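Local coordinates for protein 2-oxo-1,2-dihydroquinoline 8-monooxygenase, oxygenase component (Pseudomonas putida, PDB 1Z02) that probably hydroxylates 2-oxo-1,2-dihydroquinoline at position 8 as a monooxygenase, using a Rieske [2Fe-2S] cluster and a mononuclear iron, at residues Q346-D350 with H351-P355; N228-V231 with H232-W236; H51-E54 with E55-Q59. All coordinates share one frame; numbering follows the deposited sequence.

From the N terminus the chain reaches contact 3 first. It closes a tight turn in the loop that joins strand 43-49 to strand 58-63 of the Rieske region, and E52 bonds this loop to strand 196-206 of the catalytic region. Contact 2 follows, forming and terminating the short helix 229-233 beside the iron site, just after the iron ligand H225. Contact 1 comes last, at a widened turn of helix 339-359, where it lies against strand 325-335. All three are local, each on one continuous run of chain, so they stand in series and none nests in or crosses another. The centres of contacts 1 and 2 are about 16 Å apart, those of contacts 1 and 3 about 25 Å.

Contact 1. Residues Q346-D350 with H351-P355; sequences QYRYD and HMYKP
K354 lays its CB over one face of the Y349 ring, 4.0 Å from the ring centroid and offset toward the rim, and its extended chain carries CG and CD on past the phenol oxygen. A water hydrogen-bonded to Y349 OH at 2.8 Å also takes a weak bond from K354 NZ. R348 and Y353 are likewise five positions apart, and here the aliphatic part of the arginine supplies the CH-pi contact: R348 CG sits over the Y353 ring, 4.1 Å from its centroid. With CG anti to the backbone N (chi1 -166°), R348 runs out extended across the ring, and its guanidinium ends up nearly perpendicular to the tyrosine plane, at 89°. Y353 OH lies at the guanidinium edge, while M352 CG covers the centre of one guanidinium face, 3.9 Å from R348 CZ. E309 grips both polar ends, through a salt bridge to R348 NH1 and a hydrogen bond to Y353 OH. On the exposed side, H351 CD2 comes over a face of Y347, 3.4 Å from Y347 CE1, with the two rings inclined at 58°.

The backbone explains the five-residue spacing. H351 N still bonds Y347 O as in an alpha-helix, at 3.1 Å, but K354 N reaches back to Y349 O at 2.8 Å, and P355 has no N-H to continue the series. The buried rings of Y349 and Y353 rest on L332 of strand 325-335. Such a pi-type turn, kinked at a proline, lies here within the long helix packed on the antiparallel sheet of the Bet v 1-like catalytic domain.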
ATOM      1  N   GLN A 346      11.846 -39.190  10.956  1.00 15.97           N
ATOM      2  CA  GLN A 346      11.538 -37.949  11.672  1.00 16.13           C
ATOM      3  C   GLN A 346      12.843 -37.298  12.118  1.00 15.07           C
ATOM      4  O   GLN A 346      13.048 -36.097  11.961  1.00 14.37           O
ATOM      5  CB  GLN A 346      10.663 -38.259  12.898  1.00 16.91           C
ATOM      6  CG  GLN A 346      10.348 -37.067  13.813  1.00 17.84           C
ATOM      7  CD  GLN A 346       9.378 -36.082  13.191  1.00 20.53           C
ATOM      8  OE1 GLN A 346       9.775 -35.047  12.648  1.00 24.36           O
ATOM      9  NE2 GLN A 346       8.096 -36.412  13.252  1.00 20.23           N
ATOM     10  N   TYR A 347      13.721 -38.117  12.684  1.00 16.08           N
ATOM     11  CA  TYR A 347      15.017 -37.661  13.177  1.00 16.51           C
ATOM     12  C   TYR A 347      15.920 -37.118  12.064  1.00 14.75           C
ATOM     13  O   TYR A 347      16.531 -36.059  12.208  1.00 15.42           O
ATOM     14  CB  TYR A 347      15.724 -38.812  13.899  1.00 20.99           C
ATOM     15  CG  TYR A 347      16.992 -38.403  14.607  1.00 24.28           C
ATOM     16  CD1 TYR A 347      16.948 -37.648  15.780  1.00 25.86           C
ATOM     17  CD2 TYR A 347      18.240 -38.755  14.097  1.00 26.11           C
ATOM     18  CE1 TYR A 347      18.115 -37.253  16.427  1.00 27.18           C
ATOM     19  CE2 TYR A 347      19.410 -38.368  14.733  1.00 27.57           C
ATOM     20  CZ  TYR A 347      19.342 -37.617  15.895  1.00 27.68           C
ATOM     21  OH  TYR A 347      20.504 -37.222  16.513  1.00 29.03           O
ATOM     22  N   ARG A 348      16.015 -37.846  10.959  1.00 14.16           N
ATOM     23  CA  ARG A 348      16.850 -37.403   9.852  1.00 13.72           C
ATOM     24  C   ARG A 348      16.254 -36.179   9.168  1.00 13.45           C
ATOM     25  O   ARG A 348      16.972 -35.397   8.548  1.00 11.93           O
ATOM     26  CB  ARG A 348      17.033 -38.521   8.832  1.00 15.27           C
ATOM     27  CG  ARG A 348      18.148 -38.216   7.851  1.00 16.27           C
ATOM     28  CD  ARG A 348      18.535 -39.420   7.020  1.00 15.40           C
ATOM     29  NE  ARG A 348      19.688 -39.117   6.182  1.00 16.23           N
ATOM     30  CZ  ARG A 348      20.919 -38.920   6.642  1.00 15.68           C
ATOM     31  NH1 ARG A 348      21.906 -38.641   5.800  1.00 17.85           N
ATOM     32  NH2 ARG A 348      21.172 -39.024   7.937  1.00 17.48           N
ATOM     33  N   TYR A 349      14.939 -36.021   9.268  1.00 13.35           N
ATOM     34  CA  TYR A 349      14.268 -34.866   8.678  1.00 12.77           C
ATOM     35  C   TYR A 349      14.643 -33.635   9.513  1.00 14.36           C
ATOM     36  O   TYR A 349      15.097 -32.621   8.990  1.00 13.99           O
ATOM     37  CB  TYR A 349      12.740 -35.049   8.707  1.00 13.59           C
ATOM     38  CG  TYR A 349      11.986 -33.787   8.324  1.00 14.67           C
ATOM     39  CD1 TYR A 349      11.958 -33.340   7.002  1.00 14.47           C
ATOM     40  CD2 TYR A 349      11.390 -32.983   9.301  1.00 16.29           C
ATOM     41  CE1 TYR A 349      11.362 -32.119   6.664  1.00 16.34           C
ATOM     42  CE2 TYR A 349      10.797 -31.765   8.970  1.00 16.14           C
ATOM     43  CZ  TYR A 349      10.791 -31.343   7.654  1.00 15.21           C
ATOM     44  OH  TYR A 349      10.229 -30.141   7.326  1.00 14.45           O
ATOM     45  N   ASP A 350      14.460 -33.754  10.824  1.00 14.39           N
ATOM     46  CA  ASP A 350      14.740 -32.670  11.759  1.00 16.57           C
ATOM     47  C   ASP A 350      16.175 -32.158  11.764  1.00 17.34           C
ATOM     48  O   ASP A 350      16.407 -30.955  11.881  1.00 16.34           O
ATOM     49  CB  ASP A 350      14.394 -33.104  13.182  1.00 17.36           C
ATOM     50  CG  ASP A 350      12.910 -33.291  13.393  1.00 19.27           C
ATOM     51  OD1 ASP A 350      12.538 -33.899  14.421  1.00 21.68           O
ATOM     52  OD2 ASP A 350      12.116 -32.825  12.547  1.00 18.61           O
ATOM     53  N   HIS A 351      17.137 -33.064  11.632  1.00 18.42           N
ATOM     54  CA  HIS A 351      18.537 -32.670  11.698  1.00 20.37           C
ATOM     55  C   HIS A 351      19.326 -32.803  10.409  1.00 21.17           C
ATOM     56  O   HIS A 351      20.543 -32.625  10.407  1.00 22.41           O
ATOM     57  CB  HIS A 351      19.221 -33.471  12.806  1.00 20.50           C
ATOM     58  CG  HIS A 351      18.475 -33.451  14.105  1.00 20.84           C
ATOM     59  ND1 HIS A 351      18.407 -32.334  14.908  1.00 21.81           N
ATOM     60  CD2 HIS A 351      17.718 -34.397  14.709  1.00 20.70           C
ATOM     61  CE1 HIS A 351      17.638 -32.592  15.953  1.00 21.02           C
ATOM     62  NE2 HIS A 351      17.207 -33.836  15.855  1.00 21.32           N
ATOM     63  N   MET A 352      18.646 -33.106   9.310  1.00 20.73           N
ATOM     64  CA  MET A 352      19.342 -33.248   8.042  1.00 21.40           C
ATOM     65  C   MET A 352      18.574 -32.618   6.880  1.00 20.13           C
ATOM     66  O   MET A 352      18.953 -31.560   6.375  1.00 18.93           O
ATOM     67  CB  MET A 352      19.601 -34.731   7.760  1.00 25.61           C
ATOM     68  CG  MET A 352      20.871 -34.995   6.976  1.00 27.98           C
ATOM     69  SD  MET A 352      20.924 -34.067   5.427  1.00 31.61           S
ATOM     70  CE  MET A 352      20.981 -35.376   4.270  1.00 31.52           C
ATOM     71  N   TYR A 353      17.487 -33.266   6.469  1.00 18.56           N
ATOM     72  CA  TYR A 353      16.681 -32.776   5.356  1.00 18.23           C
ATOM     73  C   TYR A 353      16.132 -31.358   5.531  1.00 18.14           C
ATOM     74  O   TYR A 353      16.274 -30.522   4.639  1.00 20.24           O
ATOM     75  CB  TYR A 353      15.511 -33.723   5.086  1.00 17.36           C
ATOM     76  CG  TYR A 353      15.890 -35.178   4.913  1.00 17.52           C
ATOM     77  CD1 TYR A 353      17.094 -35.545   4.307  1.00 17.00           C
ATOM     78  CD2 TYR A 353      15.019 -36.190   5.313  1.00 17.56           C
ATOM     79  CE1 TYR A 353      17.414 -36.887   4.101  1.00 18.41           C
ATOM     80  CE2 TYR A 353      15.327 -37.528   5.109  1.00 18.19           C
ATOM     81  CZ  TYR A 353      16.523 -37.871   4.504  1.00 18.17           C
ATOM     82  OH  TYR A 353      16.824 -39.199   4.309  1.00 19.12           O
ATOM     83  N   LYS A 354      15.500 -31.077   6.664  1.00 17.34           N
ATOM     84  CA  LYS A 354      14.936 -29.746   6.876  1.00 18.17           C
ATOM     85  C   LYS A 354      15.957 -28.610   6.847  1.00 16.75           C
ATOM     86  O   LYS A 354      15.876 -27.722   6.005  1.00 18.66           O
ATOM     87  CB  LYS A 354      14.153 -29.695   8.189  1.00 18.77           C
ATOM     88  CG  LYS A 354      13.421 -28.377   8.410  1.00 22.89           C
ATOM     89  CD  LYS A 354      12.685 -28.357   9.745  1.00 26.71           C
ATOM     90  CE  LYS A 354      11.944 -27.042   9.941  1.00 27.97           C
ATOM     91  NZ  LYS A 354      11.268 -26.960  11.272  1.00 31.50           N
ATOM     92  N   PRO A 355      16.935 -28.615   7.761  1.00 16.06           N
ATOM     93  CA  PRO A 355      17.913 -27.524   7.744  1.00 15.00           C
ATOM     94  C   PRO A 355      18.798 -27.440   6.500  1.00 15.78           C
ATOM     95  O   PRO A 355      19.041 -26.352   5.989  1.00 16.58           O
ATOM     96  CB  PRO A 355      18.727 -27.773   9.012  1.00 15.65           C
ATOM     97  CG  PRO A 355      18.706 -29.270   9.119  1.00 14.68           C
ATOM     98  CD  PRO A 355      17.260 -29.593   8.815  1.00 15.06           C
TER
HETATM   99  O   HOH W   1       9.032 -28.560   9.297  1.00 19.42           O

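Contact 2. Residues N228-V231 with H232-W236; sequences NTIV and HAMDW
I230 and V231 form the closely packed side of this short helix, where both meet the indole of W236. I230 CD1 touches the far end of the six-membered ring, 4.0 Å from W236 CH2. V231 meets the same residue nearer its root, with V231 CG1 3.9 Å from W236 CB and CG2 against CE3, the two side chains crossing at about a right angle. Because V231 CG1 stands anti to the backbone N (chi1 177°), both of its methyls can face the tryptophan. The carbonyl oxygen of I230 lies over one face of the indole.

What brings W236 back under the helix is a Schellman motif. D235, with a positive phi of 63°, is its C-prime residue; W236 N bonds V231 O at 2.9 Å, and D235 N bonds H232 O weakly. Just before it, M234 N donates to I230 O and A233 N to T229 O, the latter at 2.8 Å.

The looser side carries T229, H232 and A233, all exposed. M234, also exposed, sets its CB over the indole face of W236, and its chain, bent at chi2 and chi3, brings M234 CG to 3.9 Å from I230 CG1. H232 ND1 donates to N228 O at 2.9 Å, with the acceptor in the imidazole plane but the donor well above the carbonyl plane. This bond would help to fix the ring's rotation. N228 holds the N-cap position without a side-chain capping bond; its amide turns inward, OD1 hydrogen-bonded to S364 OG and the side chain about 3 Å from that of the iron ligand H225.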
ATOM      1  N   ASN A 228      25.278 -23.289  -1.753  1.00 17.86           N
ATOM      2  CA  ASN A 228      24.537 -24.008  -0.726  1.00 17.36           C
ATOM      3  C   ASN A 228      25.457 -24.939   0.065  1.00 17.55           C
ATOM      4  O   ASN A 228      26.325 -25.619  -0.495  1.00 15.61           O
ATOM      5  CB  ASN A 228      23.395 -24.805  -1.351  1.00 17.08           C
ATOM      6  CG  ASN A 228      22.317 -23.917  -1.935  1.00 16.85           C
ATOM      7  OD1 ASN A 228      22.358 -22.688  -1.810  1.00 15.25           O
ATOM      8  ND2 ASN A 228      21.341 -24.533  -2.577  1.00 14.17           N
ATOM      9  N   THR A 229      25.252 -24.965   1.375  1.00 15.83           N
ATOM     10  CA  THR A 229      26.068 -25.776   2.260  1.00 16.63           C
ATOM     11  C   THR A 229      26.049 -27.259   1.916  1.00 17.05           C
ATOM     12  O   THR A 229      27.099 -27.914   1.948  1.00 17.46           O
ATOM     13  CB  THR A 229      25.619 -25.599   3.723  1.00 16.11           C
ATOM     14  OG1 THR A 229      25.733 -24.223   4.077  1.00 16.91           O
ATOM     15  CG2 THR A 229      26.472 -26.412   4.662  1.00 15.07           C
ATOM     16  N   ILE A 230      24.875 -27.791   1.586  1.00 16.28           N
ATOM     17  CA  ILE A 230      24.763 -29.210   1.264  1.00 18.02           C
ATOM     18  C   ILE A 230      25.640 -29.599   0.068  1.00 17.65           C
ATOM     19  O   ILE A 230      26.209 -30.691   0.019  1.00 17.07           O
ATOM     20  CB  ILE A 230      23.308 -29.601   0.964  1.00 18.02           C
ATOM     21  CG1 ILE A 230      23.227 -31.120   0.778  1.00 20.98           C
ATOM     22  CG2 ILE A 230      22.824 -28.862  -0.284  1.00 18.20           C
ATOM     23  CD1 ILE A 230      21.814 -31.658   0.650  1.00 23.72           C
ATOM     24  N   VAL A 231      25.767 -28.686  -0.885  1.00 18.78           N
ATOM     25  CA  VAL A 231      26.574 -28.937  -2.076  1.00 19.56           C
ATOM     26  C   VAL A 231      28.042 -29.134  -1.713  1.00 19.77           C
ATOM     27  O   VAL A 231      28.704 -30.008  -2.267  1.00 18.53           O
ATOM     28  CB  VAL A 231      26.465 -27.770  -3.088  1.00 21.16           C
ATOM     29  CG1 VAL A 231      27.379 -28.023  -4.281  1.00 21.58           C
ATOM     30  CG2 VAL A 231      25.024 -27.625  -3.552  1.00 19.18           C
ATOM     31  N   HIS A 232      28.543 -28.330  -0.777  1.00 20.21           N
ATOM     32  CA  HIS A 232      29.939 -28.442  -0.354  1.00 22.55           C
ATOM     33  C   HIS A 232      30.162 -29.549   0.668  1.00 22.19           C
ATOM     34  O   HIS A 232      31.228 -30.168   0.695  1.00 24.24           O
ATOM     35  CB  HIS A 232      30.439 -27.118   0.223  1.00 24.30           C
ATOM     36  CG  HIS A 232      30.372 -25.987  -0.742  1.00 27.12           C
ATOM     37  ND1 HIS A 232      29.185 -25.376  -1.101  1.00 29.22           N
ATOM     38  CD2 HIS A 232      31.336 -25.372  -1.463  1.00 28.74           C
ATOM     39  CE1 HIS A 232      29.427 -24.439  -1.993  1.00 28.85           C
ATOM     40  NE2 HIS A 232      30.727 -24.415  -2.232  1.00 30.27           N
ATOM     41  N   ALA A 233      29.164 -29.797   1.509  1.00 22.02           N
ATOM     42  CA  ALA A 233      29.271 -30.839   2.520  1.00 22.93           C
ATOM     43  C   ALA A 233      29.302 -32.210   1.853  1.00 23.65           C
ATOM     44  O   ALA A 233      29.975 -33.122   2.332  1.00 23.64           O
ATOM     45  CB  ALA A 233      28.095 -30.756   3.490  1.00 21.75           C
ATOM     46  N   MET A 234      28.580 -32.347   0.743  1.00 23.60           N
ATOM     47  CA  MET A 234      28.533 -33.616   0.016  1.00 24.43           C
ATOM     48  C   MET A 234      29.643 -33.734  -1.030  1.00 25.26           C
ATOM     49  O   MET A 234      29.775 -34.770  -1.690  1.00 24.99           O
ATOM     50  CB  MET A 234      27.173 -33.792  -0.665  1.00 23.63           C
ATOM     51  CG  MET A 234      26.009 -33.766   0.289  1.00 24.42           C
ATOM     52  SD  MET A 234      26.119 -35.029   1.579  1.00 24.23           S
ATOM     53  CE  MET A 234      25.533 -36.459   0.685  1.00 27.41           C
ATOM     54  N   ASP A 235      30.439 -32.677  -1.169  1.00 25.07           N
ATOM     55  CA  ASP A 235      31.527 -32.654  -2.141  1.00 27.78           C
ATOM     56  C   ASP A 235      31.002 -32.770  -3.568  1.00 28.14           C
ATOM     57  O   ASP A 235      31.624 -33.408  -4.424  1.00 28.66           O
ATOM     58  CB  ASP A 235      32.514 -33.794  -1.873  1.00 32.25           C
ATOM     59  CG  ASP A 235      33.384 -33.534  -0.662  1.00 35.03           C
ATOM     60  OD1 ASP A 235      33.385 -34.350   0.267  1.00 37.67           O
ATOM     61  OD2 ASP A 235      34.074 -32.508  -0.631  1.00 36.38           O
ATOM     62  N   TRP A 236      29.847 -32.163  -3.816  1.00 26.75           N
ATOM     63  CA  TRP A 236      29.253 -32.195  -5.142  1.00 26.04           C
ATOM     64  C   TRP A 236      29.951 -31.217  -6.079  1.00 26.66           C
ATOM     65  O   TRP A 236      30.511 -30.209  -5.647  1.00 27.30           O
ATOM     66  CB  TRP A 236      27.766 -31.832  -5.090  1.00 24.35           C
ATOM     67  CG  TRP A 236      26.885 -32.830  -4.410  1.00 22.50           C
ATOM     68  CD1 TRP A 236      27.175 -34.136  -4.123  1.00 21.52           C
ATOM     69  CD2 TRP A 236      25.534 -32.615  -3.988  1.00 20.72           C
ATOM     70  NE1 TRP A 236      26.082 -34.747  -3.549  1.00 21.20           N
ATOM     71  CE2 TRP A 236      25.064 -33.837  -3.455  1.00 20.78           C
ATOM     72  CE3 TRP A 236      24.675 -31.508  -4.011  1.00 20.09           C
ATOM     73  CZ2 TRP A 236      23.766 -33.982  -2.948  1.00 22.00           C
ATOM     74  CZ3 TRP A 236      23.389 -31.649  -3.509  1.00 19.88           C
ATOM     75  CH2 TRP A 236      22.945 -32.881  -2.984  1.00 21.07           C
TER

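Contact 3. Residues H51-E54 with E55-Q59; sequences HELE and EDQVQ
A type II beta turn from E54 to Q57 leads the chain into strand 58-63 of the Rieske domain, and the side chain of Q57 folds back to brace it. The turn is closed by Q57 N donating to E54 O at 2.9 Å. D56 takes the positive phi (74°) expected at the third position of this turn. A second bond runs the other way between the same two residues: E54 N donates to Q57 OE1 at 2.9 Å and almost straight, at 173°. Q57 can do this because its CG is anti to the backbone N (chi1 -168°) and the chain beyond is extended, which carries the amide back alongside the residues before the turn. Q57 OE1 also accepts from a water at 2.9 Å, and that water donates in addition to H51 O at 2.8 Å, so two donors hold the amide oxygen in place. A leucine in place of Q57 would probably leave the N-H of E54 and the water without their shared acceptor.

L53 is buried, with its CD2 3.6 Å from Q57 O and 3.8 Å from Q59 CB. The outer carboxylates have partners beyond the turn: E55 accepts from the backbone N of N74 and G75, and D56 forms a salt bridge with R71. E52 OE1 is hydrogen-bonded to F49 N and to H202 of strand 196-206, which links the loop to the catalytic domain, and E52 OE2 forms a salt bridge with K438. A second water joins E52 to the new strand, donating to E52 O and to Q59 OE1, each at 2.6 Å.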
ATOM      1  N   HIS A  51      -1.860 -31.808  11.251  1.00 11.83           N
ATOM      2  CA  HIS A  51      -1.572 -31.237  12.562  1.00 13.87           C
ATOM      3  C   HIS A  51      -2.041 -29.790  12.705  1.00 13.95           C
ATOM      4  O   HIS A  51      -2.065 -29.244  13.809  1.00 15.00           O
ATOM      5  CB  HIS A  51      -0.076 -31.367  12.895  1.00 13.92           C
ATOM      6  CG  HIS A  51       0.830 -30.595  11.989  1.00 13.69           C
ATOM      7  ND1 HIS A  51       0.929 -29.219  12.026  1.00 15.80           N
ATOM      8  CD2 HIS A  51       1.714 -31.009  11.050  1.00 13.00           C
ATOM      9  CE1 HIS A  51       1.837 -28.821  11.152  1.00 14.04           C
ATOM     10  NE2 HIS A  51       2.329 -29.890  10.546  1.00 14.10           N
ATOM     11  N   GLU A  52      -2.438 -29.173  11.597  1.00 13.23           N
ATOM     12  CA  GLU A  52      -2.914 -27.798  11.647  1.00 11.12           C
ATOM     13  C   GLU A  52      -4.420 -27.725  11.879  1.00 11.05           C
ATOM     14  O   GLU A  52      -4.985 -26.634  11.947  1.00  9.78           O
ATOM     15  CB  GLU A  52      -2.568 -27.074  10.352  1.00 11.68           C
ATOM     16  CG  GLU A  52      -1.103 -26.758  10.192  1.00 11.07           C
ATOM     17  CD  GLU A  52      -0.804 -26.026   8.897  1.00 10.81           C
ATOM     18  OE1 GLU A  52      -0.867 -26.664   7.830  1.00 10.67           O
ATOM     19  OE2 GLU A  52      -0.511 -24.809   8.945  1.00 12.96           O
ATOM     20  N   LEU A  53      -5.064 -28.884  12.006  1.00  9.56           N
ATOM     21  CA  LEU A  53      -6.508 -28.946  12.214  1.00 13.24           C
ATOM     22  C   LEU A  53      -6.852 -30.135  13.116  1.00 14.21           C
ATOM     23  O   LEU A  53      -6.996 -31.260  12.647  1.00 15.02           O
ATOM     24  CB  LEU A  53      -7.218 -29.089  10.861  1.00 13.21           C
ATOM     25  CG  LEU A  53      -8.409 -28.221  10.412  1.00 17.69           C
ATOM     26  CD1 LEU A  53      -9.643 -29.004  10.325  1.00 17.05           C
ATOM     27  CD2 LEU A  53      -8.560 -27.020  11.242  1.00 15.58           C
ATOM     28  N   GLU A  54      -6.957 -29.881  14.416  1.00 15.88           N
ATOM     29  CA  GLU A  54      -7.292 -30.930  15.376  1.00 17.19           C
ATOM     30  C   GLU A  54      -8.809 -30.990  15.538  1.00 16.66           C
ATOM     31  O   GLU A  54      -9.524 -30.135  15.010  1.00 14.63           O
ATOM     32  CB  GLU A  54      -6.628 -30.636  16.718  1.00 19.65           C
ATOM     33  CG  GLU A  54      -5.119 -30.565  16.627  1.00 22.42           C
ATOM     34  CD  GLU A  54      -4.466 -30.214  17.950  1.00 24.42           C
ATOM     35  OE1 GLU A  54      -3.221 -30.131  17.989  1.00 24.68           O
ATOM     36  OE2 GLU A  54      -5.193 -30.020  18.951  1.00 26.37           O
ATOM     37  N   GLU A  55      -9.295 -31.990  16.269  1.00 16.40           N
ATOM     38  CA  GLU A  55     -10.729 -32.145  16.472  1.00 15.45           C
ATOM     39  C   GLU A  55     -11.355 -30.854  16.982  1.00 14.89           C
ATOM     40  O   GLU A  55     -10.889 -30.277  17.961  1.00 15.60           O
ATOM     41  CB  GLU A  55     -11.008 -33.272  17.468  1.00 15.82           C
ATOM     42  CG  GLU A  55     -12.488 -33.535  17.708  1.00 14.64           C
ATOM     43  CD  GLU A  55     -13.190 -34.170  16.516  1.00 14.52           C
ATOM     44  OE1 GLU A  55     -14.442 -34.234  16.529  1.00 18.91           O
ATOM     45  OE2 GLU A  55     -12.504 -34.615  15.576  1.00 12.63           O
ATOM     46  N   ASP A  56     -12.411 -30.406  16.312  1.00 15.19           N
ATOM     47  CA  ASP A  56     -13.127 -29.191  16.693  1.00 16.10           C
ATOM     48  C   ASP A  56     -12.413 -27.893  16.366  1.00 14.85           C
ATOM     49  O   ASP A  56     -12.885 -26.814  16.726  1.00 16.07           O
ATOM     50  CB  ASP A  56     -13.471 -29.218  18.185  1.00 17.82           C
ATOM     51  CG  ASP A  56     -14.857 -29.782  18.457  1.00 21.16           C
ATOM     52  OD1 ASP A  56     -15.145 -30.093  19.635  1.00 22.58           O
ATOM     53  OD2 ASP A  56     -15.662 -29.900  17.503  1.00 18.15           O
ATOM     54  N   GLN A  57     -11.279 -27.983  15.681  1.00 13.55           N
ATOM     55  CA  GLN A  57     -10.560 -26.775  15.315  1.00 11.51           C
ATOM     56  C   GLN A  57     -11.131 -26.244  14.000  1.00 10.95           C
ATOM     57  O   GLN A  57     -11.574 -27.016  13.145  1.00  9.14           O
ATOM     58  CB  GLN A  57      -9.067 -27.063  15.161  1.00 12.64           C
ATOM     59  CG  GLN A  57      -8.223 -25.800  15.069  1.00 12.79           C
ATOM     60  CD  GLN A  57      -6.742 -26.081  14.993  1.00 15.95           C
ATOM     61  OE1 GLN A  57      -6.295 -27.197  15.257  1.00 16.77           O
ATOM     62  NE2 GLN A  57      -5.964 -25.060  14.642  1.00 17.38           N
ATOM     63  N   VAL A  58     -11.145 -24.922  13.861  1.00 11.26           N
ATOM     64  CA  VAL A  58     -11.648 -24.263  12.661  1.00 10.89           C
ATOM     65  C   VAL A  58     -10.528 -23.387  12.138  1.00 11.21           C
ATOM     66  O   VAL A  58      -9.836 -22.739  12.915  1.00 12.26           O
ATOM     67  CB  VAL A  58     -12.877 -23.384  12.979  1.00 11.17           C
ATOM     68  CG1 VAL A  58     -13.276 -22.563  11.742  1.00 10.40           C
ATOM     69  CG2 VAL A  58     -14.038 -24.273  13.414  1.00 10.28           C
ATOM     70  N   GLN A  59     -10.344 -23.368  10.824  1.00 10.34           N
ATOM     71  CA  GLN A  59      -9.275 -22.572  10.232  1.00 10.86           C
ATOM     72  C   GLN A  59      -9.640 -22.032   8.851  1.00 10.42           C
ATOM     73  O   GLN A  59     -10.149 -22.767   8.002  1.00 11.50           O
ATOM     74  CB  GLN A  59      -8.004 -23.417  10.115  1.00 10.98           C
ATOM     75  CG  GLN A  59      -6.828 -22.667   9.509  1.00 12.02           C
ATOM     76  CD  GLN A  59      -6.257 -21.626  10.445  1.00 14.29           C
ATOM     77  OE1 GLN A  59      -5.787 -21.953  11.534  1.00 12.93           O
ATOM     78  NE2 GLN A  59      -6.286 -20.363  10.025  1.00 15.08           N
TER
HETATM   79  O   HOH W   2      -3.455 -27.656  15.635  1.00 21.58           O
HETATM   80  O   HOH W   3      -4.356 -24.070  12.033  1.00 14.41           O